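Local coordinates for protein alpha-L-rhamnosidase (PDB 3W5M) that hydrolyses terminal non-reducing alpha-L-rhamnose residues from alpha-L-rhamnosides such as citrus flavonoids and gum arabic, and binds L-rhamnose through a calcium-dependent carbohydrate-binding module, at residues I644-P649 with H916-S921; K611-I616 with W925-I930; F598-E603 with A651-E656. All blocks are in the same frame, centred on the assembly; numbering follows the deposited sequence.

Contact 1 (I644-P649 with H916-S921)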
loop_
_atom_site.group_PDB
_atom_site.type_symbol
_atom_site.label_atom_id
_atom_site.label_comp_id
_atom_site.label_asym_id
_atom_site.label_seq_id
_atom_site.Cartn_x
_atom_site.Cartn_y
_atom_site.Cartn_z
ATOM N N ILE A 644 6.457 3.319 -8.791
ATOM C CA ILE A 644 5.495 2.539 -9.565
ATOM C C ILE A 644 5.707 2.717 -11.083
ATOM O O ILE A 644 5.515 1.766 -11.857
ATOM C CB ILE A 644 4.018 2.740 -9.094
ATOM C CG1 ILE A 644 3.093 1.680 -9.723
ATOM C CG2 ILE A 644 3.515 4.148 -9.403
ATOM C CD1 ILE A 644 3.502 0.227 -9.468
ATOM N N ASN A 645 6.161 3.898 -11.492
ATOM C CA ASN A 645 6.601 4.128 -12.876
ATOM C C ASN A 645 7.558 3.025 -13.287
ATOM O O ASN A 645 7.319 2.330 -14.261
ATOM C CB ASN A 645 7.294 5.491 -13.029
ATOM C CG ASN A 645 8.110 5.602 -14.312
ATOM O OD1 ASN A 645 7.712 5.079 -15.365
ATOM N ND2 ASN A 645 9.267 6.273 -14.231
ATOM N N VAL A 646 8.634 2.833 -12.532
ATOM C CA VAL A 646 9.622 1.840 -12.941
ATOM C C VAL A 646 9.133 0.382 -12.829
ATOM O O VAL A 646 9.519 -0.464 -13.633
ATOM C CB VAL A 646 11.000 2.077 -12.258
ATOM C CG1 VAL A 646 11.390 3.556 -12.328
ATOM C CG2 VAL A 646 11.006 1.626 -10.817
ATOM N N PHE A 647 8.281 0.099 -11.842
ATOM C CA PHE A 647 7.892 -1.275 -11.534
ATOM C C PHE A 647 6.615 -1.782 -12.220
ATOM O O PHE A 647 6.405 -3.002 -12.284
ATOM C CB PHE A 647 7.791 -1.465 -10.010
ATOM C CG PHE A 647 7.577 -2.893 -9.579
ATOM C CD1 PHE A 647 8.616 -3.836 -9.717
ATOM C CD2 PHE A 647 6.371 -3.307 -9.012
ATOM C CE1 PHE A 647 8.454 -5.144 -9.288
ATOM C CE2 PHE A 647 6.200 -4.635 -8.611
ATOM C CZ PHE A 647 7.242 -5.552 -8.737
ATOM N N ALA A 648 5.787 -0.876 -12.746
ATOM C CA ALA A 648 4.477 -1.284 -13.283
ATOM C C ALA A 648 4.489 -2.442 -14.287
ATOM O O ALA A 648 3.696 -3.354 -14.158
ATOM C CB ALA A 648 3.676 -0.098 -13.804
ATOM N N PRO A 649 5.392 -2.423 -15.293
ATOM C CA PRO A 649 5.369 -3.537 -16.238
ATOM C C PRO A 649 5.656 -4.894 -15.590
ATOM O O PRO A 649 5.049 -5.876 -15.958
ATOM C CB PRO A 649 6.457 -3.152 -17.242
ATOM C CG PRO A 649 6.450 -1.660 -17.185
ATOM C CD PRO A 649 6.339 -1.380 -15.715
ATOM N N HIS A 916 11.649 -2.229 -0.971
ATOM C CA HIS A 916 11.196 -1.349 -2.060
ATOM C C HIS A 916 11.143 -2.198 -3.324
ATOM O O HIS A 916 12.102 -2.917 -3.609
ATOM C CB HIS A 916 12.236 -0.270 -2.340
ATOM C CG HIS A 916 12.032 1.009 -1.592
ATOM N ND1 HIS A 916 12.179 1.098 -0.220
ATOM C CD2 HIS A 916 11.781 2.268 -2.027
ATOM C CE1 HIS A 916 11.987 2.347 0.162
ATOM N NE2 HIS A 916 11.745 3.079 -0.912
ATOM N N TYR A 917 10.064 -2.130 -4.108
ATOM C CA TYR A 917 10.011 -2.990 -5.279
ATOM C C TYR A 917 10.839 -2.520 -6.496
ATOM O O TYR A 917 10.998 -3.289 -7.441
ATOM C CB TYR A 917 8.567 -3.324 -5.729
ATOM C CG TYR A 917 7.586 -2.180 -5.801
ATOM C CD1 TYR A 917 7.849 -1.017 -6.543
ATOM C CD2 TYR A 917 6.368 -2.284 -5.167
ATOM C CE1 TYR A 917 6.928 0.023 -6.602
ATOM C CE2 TYR A 917 5.439 -1.267 -5.223
ATOM C CZ TYR A 917 5.714 -0.119 -5.940
ATOM O OH TYR A 917 4.774 0.873 -5.969
ATOM N N ALA A 918 11.380 -1.302 -6.453
ATOM C CA ALA A 918 11.972 -0.671 -7.660
ATOM C C ALA A 918 12.973 -1.567 -8.405
ATOM O O ALA A 918 12.872 -1.739 -9.637
ATOM C CB ALA A 918 12.604 0.677 -7.324
ATOM N N TYR A 919 13.940 -2.143 -7.681
ATOM C CA TYR A 919 14.928 -3.019 -8.330
ATOM C C TYR A 919 14.402 -4.401 -8.719
ATOM O O TYR A 919 15.089 -5.154 -9.408
ATOM C CB TYR A 919 16.232 -3.106 -7.503
ATOM C CG TYR A 919 16.952 -1.766 -7.420
ATOM C CD1 TYR A 919 17.095 -0.959 -8.553
ATOM C CD2 TYR A 919 17.495 -1.303 -6.217
ATOM C CE1 TYR A 919 17.736 0.268 -8.493
ATOM C CE2 TYR A 919 18.141 -0.082 -6.149
ATOM C CZ TYR A 919 18.262 0.698 -7.293
ATOM O OH TYR A 919 18.906 1.906 -7.228
ATOM N N GLY A 920 13.194 -4.740 -8.271
ATOM C CA GLY A 920 12.474 -5.910 -8.784
ATOM C C GLY A 920 11.988 -5.747 -10.225
ATOM O O GLY A 920 11.432 -6.684 -10.799
ATOM N N SER A 921 12.225 -4.573 -10.812
ATOM C CA SER A 921 11.884 -4.309 -12.233
ATOM C C SER A 921 12.647 -5.169 -13.238
ATOM O O SER A 921 12.291 -5.212 -14.421
ATOM C CB SER A 921 12.013 -2.824 -12.578
ATOM O OG SER A 921 13.321 -2.302 -12.326
#
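Phe647 and Tyr917 lie ring on ring where helix 641-654 meets the loop and 3-10 turn leading into helix 923-929. The two planes are only 12° from parallel and the centroids 4.6 Å apart, an offset stack. The slip between the rings brings Tyr917 CB, rather than its ring, over the middle of the Phe647 face, as a CH-pi contact 3.7 Å from the Phe647 centroid. Tyr917 CG and CD1 in turn cover the CG-CD2 side of the Phe647 ring, and Phe647 CB sits 3.5 Å from Tyr917 CD1. Both first torsions serve this overlap. Phe647 holds CG anti to its backbone N (chi1 -172°), while Tyr917 tucks CG between its own backbone N and carbonyl carbon (chi1 46°). The in-plane edge of the Phe647 ring meets the backbone at Gly920 C and Ser921 N, and Phe647 CD1 approaches Tyr917 O to 3.3 Å. At the far end of the tyrosine, Ile644 CB and CD1 pack on the hydroxyl, with CB 3.7 Å from Tyr917 OH. Val646 CG2 touches Ala918 CB at 4.0 Å. Ser921 turns its hydroxyl back to Ala918 O (OG to O 2.8 Å), nearly along the C=O axis; that oxygen also accepts from Ser921 N, so two bonds hold the turn. An alanine at Phe647 would probably open a gap beneath Tyr917 and leave its ring freer to turn. His916, one residue before the tyrosine, binds rhamnose, and the Tyr917 side chain lies about 4 Å from that of the rhamnose-binding Asp643. No hydrogen bond joins the two segments, so stacking and apolar contact hold this second-shell tyrosine beside the catalytic pocket.

Contact 2 (K611-I616 with W925-I930)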
loop_
_atom_site.group_PDB
_atom_site.type_symbol
_atom_site.label_atom_id
_atom_site.label_comp_id
_atom_site.label_asym_id
_atom_site.label_seq_id
_atom_site.Cartn_x
_atom_site.Cartn_y
_atom_site.Cartn_z
ATOM N N LYS A 611 14.776 -17.725 -6.575
ATOM C CA LYS A 611 14.750 -16.841 -5.395
ATOM C C LYS A 611 14.501 -15.384 -5.762
ATOM O O LYS A 611 13.713 -14.681 -5.101
ATOM C CB LYS A 611 16.043 -16.973 -4.574
ATOM C CG LYS A 611 16.003 -16.232 -3.243
ATOM C CD LYS A 611 14.796 -16.664 -2.424
ATOM C CE LYS A 611 14.931 -16.224 -0.981
ATOM N NZ LYS A 611 13.747 -16.702 -0.196
ATOM N N LEU A 612 15.157 -14.919 -6.825
ATOM C CA LEU A 612 14.941 -13.586 -7.296
ATOM C C LEU A 612 13.442 -13.316 -7.627
ATOM O O LEU A 612 12.860 -12.295 -7.181
ATOM C CB LEU A 612 15.842 -13.294 -8.518
ATOM C CG LEU A 612 15.727 -11.889 -9.084
ATOM C CD1 LEU A 612 16.003 -10.822 -8.034
ATOM C CD2 LEU A 612 16.690 -11.747 -10.271
ATOM N N HIS A 613 12.838 -14.235 -8.373
ATOM C CA HIS A 613 11.416 -14.195 -8.694
ATOM C C HIS A 613 10.544 -14.191 -7.417
ATOM O O HIS A 613 9.656 -13.349 -7.286
ATOM C CB HIS A 613 11.045 -15.367 -9.572
ATOM C CG HIS A 613 9.577 -15.554 -9.734
ATOM N ND1 HIS A 613 8.784 -14.676 -10.447
ATOM C CD2 HIS A 613 8.753 -16.525 -9.275
ATOM C CE1 HIS A 613 7.538 -15.106 -10.421
ATOM N NE2 HIS A 613 7.491 -16.224 -9.717
ATOM N N SER A 614 10.820 -15.099 -6.480
ATOM C CA SER A 614 10.109 -15.093 -5.190
ATOM C C SER A 614 10.205 -13.711 -4.514
ATOM O O SER A 614 9.185 -13.155 -4.073
ATOM C CB SER A 614 10.669 -16.164 -4.256
ATOM O OG SER A 614 9.875 -16.216 -3.069
ATOM N N ASN A 615 11.404 -13.142 -4.475
ATOM C CA ASN A 615 11.646 -11.841 -3.838
ATOM C C ASN A 615 10.871 -10.707 -4.507
ATOM O O ASN A 615 10.323 -9.825 -3.832
ATOM C CB ASN A 615 13.141 -11.522 -3.771
ATOM C CG ASN A 615 13.911 -12.451 -2.833
ATOM O OD1 ASN A 615 13.364 -13.417 -2.280
ATOM N ND2 ASN A 615 15.188 -12.163 -2.652
ATOM N N ILE A 616 10.857 -10.720 -5.835
ATOM C CA ILE A 616 10.031 -9.791 -6.612
ATOM C C ILE A 616 8.542 -9.834 -6.194
ATOM O O ILE A 616 7.951 -8.785 -5.967
ATOM C CB ILE A 616 10.164 -10.056 -8.133
ATOM C CG1 ILE A 616 11.584 -9.687 -8.582
ATOM C CG2 ILE A 616 9.148 -9.225 -8.923
ATOM C CD1 ILE A 616 11.966 -10.266 -9.930
ATOM N N TRP A 925 12.198 -8.475 -17.542
ATOM C CA TRP A 925 13.198 -9.031 -18.463
ATOM C C TRP A 925 13.243 -10.558 -18.384
ATOM O O TRP A 925 13.292 -11.245 -19.400
ATOM C CB TRP A 925 14.581 -8.410 -18.242
ATOM C CG TRP A 925 15.595 -8.920 -19.258
ATOM C CD1 TRP A 925 15.927 -8.330 -20.464
ATOM C CD2 TRP A 925 16.374 -10.133 -19.171
ATOM N NE1 TRP A 925 16.881 -9.107 -21.118
ATOM C CE2 TRP A 925 17.163 -10.212 -20.352
ATOM C CE3 TRP A 925 16.496 -11.151 -18.204
ATOM C CZ2 TRP A 925 18.053 -11.271 -20.592
ATOM C CZ3 TRP A 925 17.382 -12.206 -18.444
ATOM C CH2 TRP A 925 18.149 -12.254 -19.629
ATOM N N MET A 926 13.182 -11.107 -17.173
ATOM C CA MET A 926 13.149 -12.529 -17.028
ATOM C C MET A 926 11.903 -13.142 -17.672
ATOM O O MET A 926 11.986 -14.203 -18.294
ATOM C CB MET A 926 13.209 -12.919 -15.541
ATOM C CG MET A 926 14.480 -12.511 -14.825
ATOM S SD MET A 926 14.847 -13.600 -13.421
ATOM C CE MET A 926 13.423 -13.207 -12.397
ATOM N N TYR A 927 10.747 -12.499 -17.505
ATOM C CA TYR A 927 9.501 -13.114 -17.927
ATOM C C TYR A 927 9.439 -13.078 -19.447
ATOM O O TYR A 927 9.037 -14.060 -20.058
ATOM C CB TYR A 927 8.270 -12.439 -17.259
ATOM C CG TYR A 927 8.402 -12.351 -15.750
ATOM C CD1 TYR A 927 9.063 -13.355 -15.021
ATOM C CD2 TYR A 927 7.906 -11.260 -15.051
ATOM C CE1 TYR A 927 9.205 -13.268 -13.638
ATOM C CE2 TYR A 927 8.065 -11.161 -13.667
ATOM C CZ TYR A 927 8.695 -12.180 -12.969
ATOM O OH TYR A 927 8.832 -12.068 -11.591
ATOM N N ALA A 928 9.926 -11.978 -20.026
ATOM C CA ALA A 928 9.925 -11.780 -21.483
ATOM C C ALA A 928 10.981 -12.623 -22.205
ATOM O O ALA A 928 10.734 -13.096 -23.309
ATOM C CB ALA A 928 10.072 -10.305 -21.829
ATOM N N ASN A 929 12.119 -12.865 -21.552
ATOM C CA ASN A 929 13.298 -13.462 -22.228
ATOM C C ASN A 929 13.716 -14.847 -21.771
ATOM O O ASN A 929 14.188 -15.657 -22.582
ATOM C CB ASN A 929 14.469 -12.513 -22.130
ATOM C CG ASN A 929 14.172 -11.166 -22.742
ATOM O OD1 ASN A 929 14.012 -10.175 -22.037
ATOM N ND2 ASN A 929 14.080 -11.121 -24.062
ATOM N N ILE A 930 13.531 -15.157 -20.491
ATOM C CA ILE A 930 13.840 -16.496 -20.032
ATOM C C ILE A 930 12.595 -17.339 -20.197
ATOM O O ILE A 930 12.639 -18.419 -20.788
ATOM C CB ILE A 930 14.386 -16.531 -18.570
ATOM C CG1 ILE A 930 15.622 -15.635 -18.458
ATOM C CG2 ILE A 930 14.638 -17.984 -18.137
ATOM C CD1 ILE A 930 16.153 -15.400 -17.049
#
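This is a buried helix-to-helix contact made mostly through side-chain ends, between the first and last helices of the (alpha/alpha)6-barrel region, 607-622 and 923-929. Leu612, His613 and Ile616 face Met926 and Tyr927 across it. The local axes come no closer than 12.2 Å and cross at -123°, so long side chains have to bridge the interval. Met926 does so with its terminal atoms. Its chain bends at the last torsion (chi3 -65°), which swings CE in toward the other helix, where it lies 4.1 Å from Ile616 CD1. Its sulfur rests beside Leu612, SD to CD2 also being 4.1 Å. Those two branched side chains cross the methionine at a slant.

The polar part is one hydrogen bond, 2.8 Å between His613 ND1 and Tyr927 OH, in which either group could be the donor. The hydroxyl oxygen arrives in the imidazole plane at the ND1 edge, while the two rings stand at 90°, rim to rim, and neither covers the other's face. His613 CG is anti to the backbone N, and the side chain crosses that of Tyr927 at about a right angle. Ile616 and Tyr927 meet tip to tip, Ile616 CG2 being 3.9 Å from Tyr927 OH, so the buried hydroxyl has apolar carbon as well as nitrogen around it.

Thr654 of helix 641-654 touches both His613 and Tyr927, and the phenol ring also meets Phe600 and Tyr653. With more than 300 residues, about half of them helical and none in strands, between its two sides, the contact joins the beginning and end of the helical ring, the closure expected of the (alpha/alpha)6-barrel of family 78 glycoside hydrolases.

Contact 3 (F598-E603 with A651-E656)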
loop_
_atom_site.group_PDB
_atom_site.type_symbol
_atom_site.label_atom_id
_atom_site.label_comp_id
_atom_site.label_asym_id
_atom_site.label_seq_id
_atom_site.Cartn_x
_atom_site.Cartn_y
_atom_site.Cartn_z
ATOM N N PHE A 598 -2.265 -13.924 -7.936
ATOM C CA PHE A 598 -0.947 -13.960 -8.575
ATOM C C PHE A 598 -1.104 -14.559 -9.963
ATOM O O PHE A 598 -1.872 -15.481 -10.160
ATOM C CB PHE A 598 0.049 -14.763 -7.718
ATOM C CG PHE A 598 0.368 -14.082 -6.422
ATOM C CD1 PHE A 598 -0.438 -14.298 -5.294
ATOM C CD2 PHE A 598 1.408 -13.157 -6.352
ATOM C CE1 PHE A 598 -0.178 -13.603 -4.114
ATOM C CE2 PHE A 598 1.680 -12.473 -5.166
ATOM C CZ PHE A 598 0.881 -12.702 -4.049
ATOM N N THR A 599 -0.400 -14.004 -10.942
ATOM C CA THR A 599 -0.698 -14.352 -12.324
ATOM C C THR A 599 0.535 -14.792 -13.115
ATOM O O THR A 599 0.474 -14.901 -14.345
ATOM C CB THR A 599 -1.352 -13.158 -13.064
ATOM O OG1 THR A 599 -0.552 -11.992 -12.859
ATOM C CG2 THR A 599 -2.797 -12.909 -12.532
ATOM N N PHE A 600 1.647 -15.061 -12.438
ATOM C CA PHE A 600 2.828 -15.546 -13.153
ATOM C C PHE A 600 3.600 -16.589 -12.378
ATOM O O PHE A 600 4.202 -16.279 -11.340
ATOM C CB PHE A 600 3.771 -14.391 -13.543
ATOM C CG PHE A 600 4.650 -14.709 -14.737
ATOM C CD1 PHE A 600 5.858 -15.387 -14.585
ATOM C CD2 PHE A 600 4.252 -14.343 -16.032
ATOM C CE1 PHE A 600 6.649 -15.685 -15.690
ATOM C CE2 PHE A 600 5.048 -14.639 -17.127
ATOM C CZ PHE A 600 6.244 -15.310 -16.953
ATOM N N GLU A 601 3.590 -17.818 -12.889
ATOM C CA GLU A 601 4.402 -18.903 -12.317
ATOM C C GLU A 601 5.683 -19.001 -13.131
ATOM O O GLU A 601 5.621 -19.071 -14.352
ATOM C CB GLU A 601 3.669 -20.230 -12.409
ATOM C CG GLU A 601 2.236 -20.211 -11.921
ATOM C CD GLU A 601 2.064 -20.996 -10.647
ATOM O OE1 GLU A 601 2.966 -21.811 -10.346
ATOM O OE2 GLU A 601 1.034 -20.805 -9.952
ATOM N N PHE A 602 6.830 -19.016 -12.459
ATOM C CA PHE A 602 8.126 -18.971 -13.127
ATOM C C PHE A 602 9.066 -19.902 -12.385
ATOM O O PHE A 602 9.190 -19.799 -11.158
ATOM C CB PHE A 602 8.646 -17.538 -13.089
ATOM C CG PHE A 602 10.020 -17.341 -13.686
ATOM C CD1 PHE A 602 10.216 -17.363 -15.059
ATOM C CD2 PHE A 602 11.107 -17.072 -12.865
ATOM C CE1 PHE A 602 11.489 -17.142 -15.606
ATOM C CE2 PHE A 602 12.374 -16.854 -13.390
ATOM C CZ PHE A 602 12.564 -16.882 -14.768
ATOM N N GLU A 603 9.733 -20.798 -13.130
ATOM C CA GLU A 603 10.704 -21.716 -12.538
ATOM C C GLU A 603 11.788 -22.054 -13.548
ATOM O O GLU A 603 11.492 -22.360 -14.703
ATOM C CB GLU A 603 10.012 -22.987 -12.052
ATOM C CG GLU A 603 10.930 -23.950 -11.317
ATOM C CD GLU A 603 10.234 -25.242 -10.941
ATOM O OE1 GLU A 603 9.060 -25.450 -11.347
ATOM O OE2 GLU A 603 10.870 -26.057 -10.233
ATOM N N ALA A 651 5.024 -5.613 -12.329
ATOM C CA ALA A 651 3.835 -5.814 -11.480
ATOM C C ALA A 651 2.689 -6.427 -12.262
ATOM O O ALA A 651 1.984 -7.297 -11.750
ATOM C CB ALA A 651 3.381 -4.483 -10.887
ATOM N N ALA A 652 2.513 -5.977 -13.510
ATOM C CA ALA A 652 1.435 -6.493 -14.367
ATOM C C ALA A 652 1.660 -7.907 -14.918
ATOM O O ALA A 652 0.727 -8.498 -15.490
ATOM C CB ALA A 652 1.136 -5.523 -15.507
ATOM N N TYR A 653 2.879 -8.453 -14.783
ATOM C CA TYR A 653 3.071 -9.879 -15.005
ATOM C C TYR A 653 2.649 -10.671 -13.761
ATOM O O TYR A 653 1.922 -11.673 -13.855
ATOM C CB TYR A 653 4.547 -10.188 -15.287
ATOM C CG TYR A 653 5.048 -10.043 -16.722
ATOM C CD1 TYR A 653 4.865 -11.069 -17.662
ATOM C CD2 TYR A 653 5.776 -8.939 -17.107
ATOM C CE1 TYR A 653 5.364 -10.956 -18.971
ATOM C CE2 TYR A 653 6.284 -8.821 -18.411
ATOM C CZ TYR A 653 6.078 -9.838 -19.330
ATOM O OH TYR A 653 6.603 -9.718 -20.625
ATOM N N THR A 654 3.108 -10.232 -12.597
ATOM C CA THR A 654 3.085 -11.122 -11.438
ATOM C C THR A 654 1.783 -11.145 -10.635
ATOM O O THR A 654 1.488 -12.157 -10.028
ATOM C CB THR A 654 4.277 -10.885 -10.530
ATOM O OG1 THR A 654 4.528 -9.487 -10.511
ATOM C CG2 THR A 654 5.527 -11.596 -11.106
ATOM N N MET A 655 1.014 -10.055 -10.640
ATOM C CA MET A 655 -0.339 -10.071 -10.047
ATOM C C MET A 655 -1.288 -9.366 -10.996
ATOM O O MET A 655 -0.858 -8.538 -11.816
ATOM C CB MET A 655 -0.374 -9.309 -8.730
ATOM C CG MET A 655 0.495 -9.893 -7.645
ATOM S SD MET A 655 0.490 -8.924 -6.121
ATOM C CE MET A 655 -1.132 -9.275 -5.411
ATOM N N GLU A 656 -2.563 -9.714 -10.912
ATOM C CA GLU A 656 -3.583 -8.930 -11.595
ATOM C C GLU A 656 -3.557 -7.533 -10.964
ATOM O O GLU A 656 -3.967 -7.336 -9.829
ATOM C CB GLU A 656 -4.962 -9.582 -11.502
ATOM C CG GLU A 656 -6.042 -8.780 -12.252
ATOM C CD GLU A 656 -6.791 -7.789 -11.365
ATOM O OE1 GLU A 656 -7.471 -8.236 -10.413
ATOM O OE2 GLU A 656 -6.727 -6.545 -11.610
HETATM O O HOH W 1 -1.610 -9.833 -14.686
HETATM O O HOH W 2 3.298 -14.314 -9.402
#
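Phe598 opens the first segment beside Met655, the two side chains pointing the same way. Met655 CG lies 3.6 Å from Phe598 CD2, while the sulfur stands obliquely above the ring as a Met-aromatic contact, SD to centroid 4.5 Å. A bend at the end of the methionine carries CE over one face of the phenylalanine, toward the rim. The backbones of these residues also form a single beta bridge.

Thr599 supplies both direct hydrogen bonds. Its N donates to Thr654 O at 2.8 Å, nearly straight at N-H (168°) but well above the carbonyl plane. Its OG1, set between backbone N and carbonyl carbon (chi1 51°), donates to Tyr653 O at 2.7 Å, again from above the plane. A water donates hydrogen bonds to both Thr599 OG1 and Ala652 O. The methyl CG2 leans on the start of Glu656, whose carboxylate turns elsewhere, to Arg659.

At Phe600 the strand begins. Phe600 CB packs 3.3 Å from Tyr653 O, and the ring takes the edge of Tyr653 in an offset edge-to-face pair, planes at 87°; Tyr653 OH itself bonds to Ile933 O. A second water donates to both Phe600 O and Thr654 O.

Helix 641-654 ends here, so the carbonyls of Ala652, Tyr653 and Thr654 have few turns ahead to bond to. Thr599 and the two waters take up these buried acceptors, while the Phe600-Tyr653 ring pair and the Met655-Phe598 Met-aromatic contact flank them and fasten the helix end to the edge strand of the C-terminal beta-sandwich.

From the N terminus, the chain runs through strand 600-604 and helix 607-622 to helix 641-654, whose end returns to 598-603, so contact 3 closes a short loop of some fifty residues. The same helix carries one side of contact 1, which waits some 270 residues for 916-921. Contact 2 spans the longest loop, from 611-616 to 925-930, and encloses contact 1 entirely. Contact 3 crosses both others. Contacts 1 and 2 touch through Ile616 against Phe647 and Gly920; contacts 2 and 3 share the cluster of Tyr927, Phe600, Tyr653 and Thr654. Together they tie the two ends of the helical barrel to the strand that enters the C-terminal sheet.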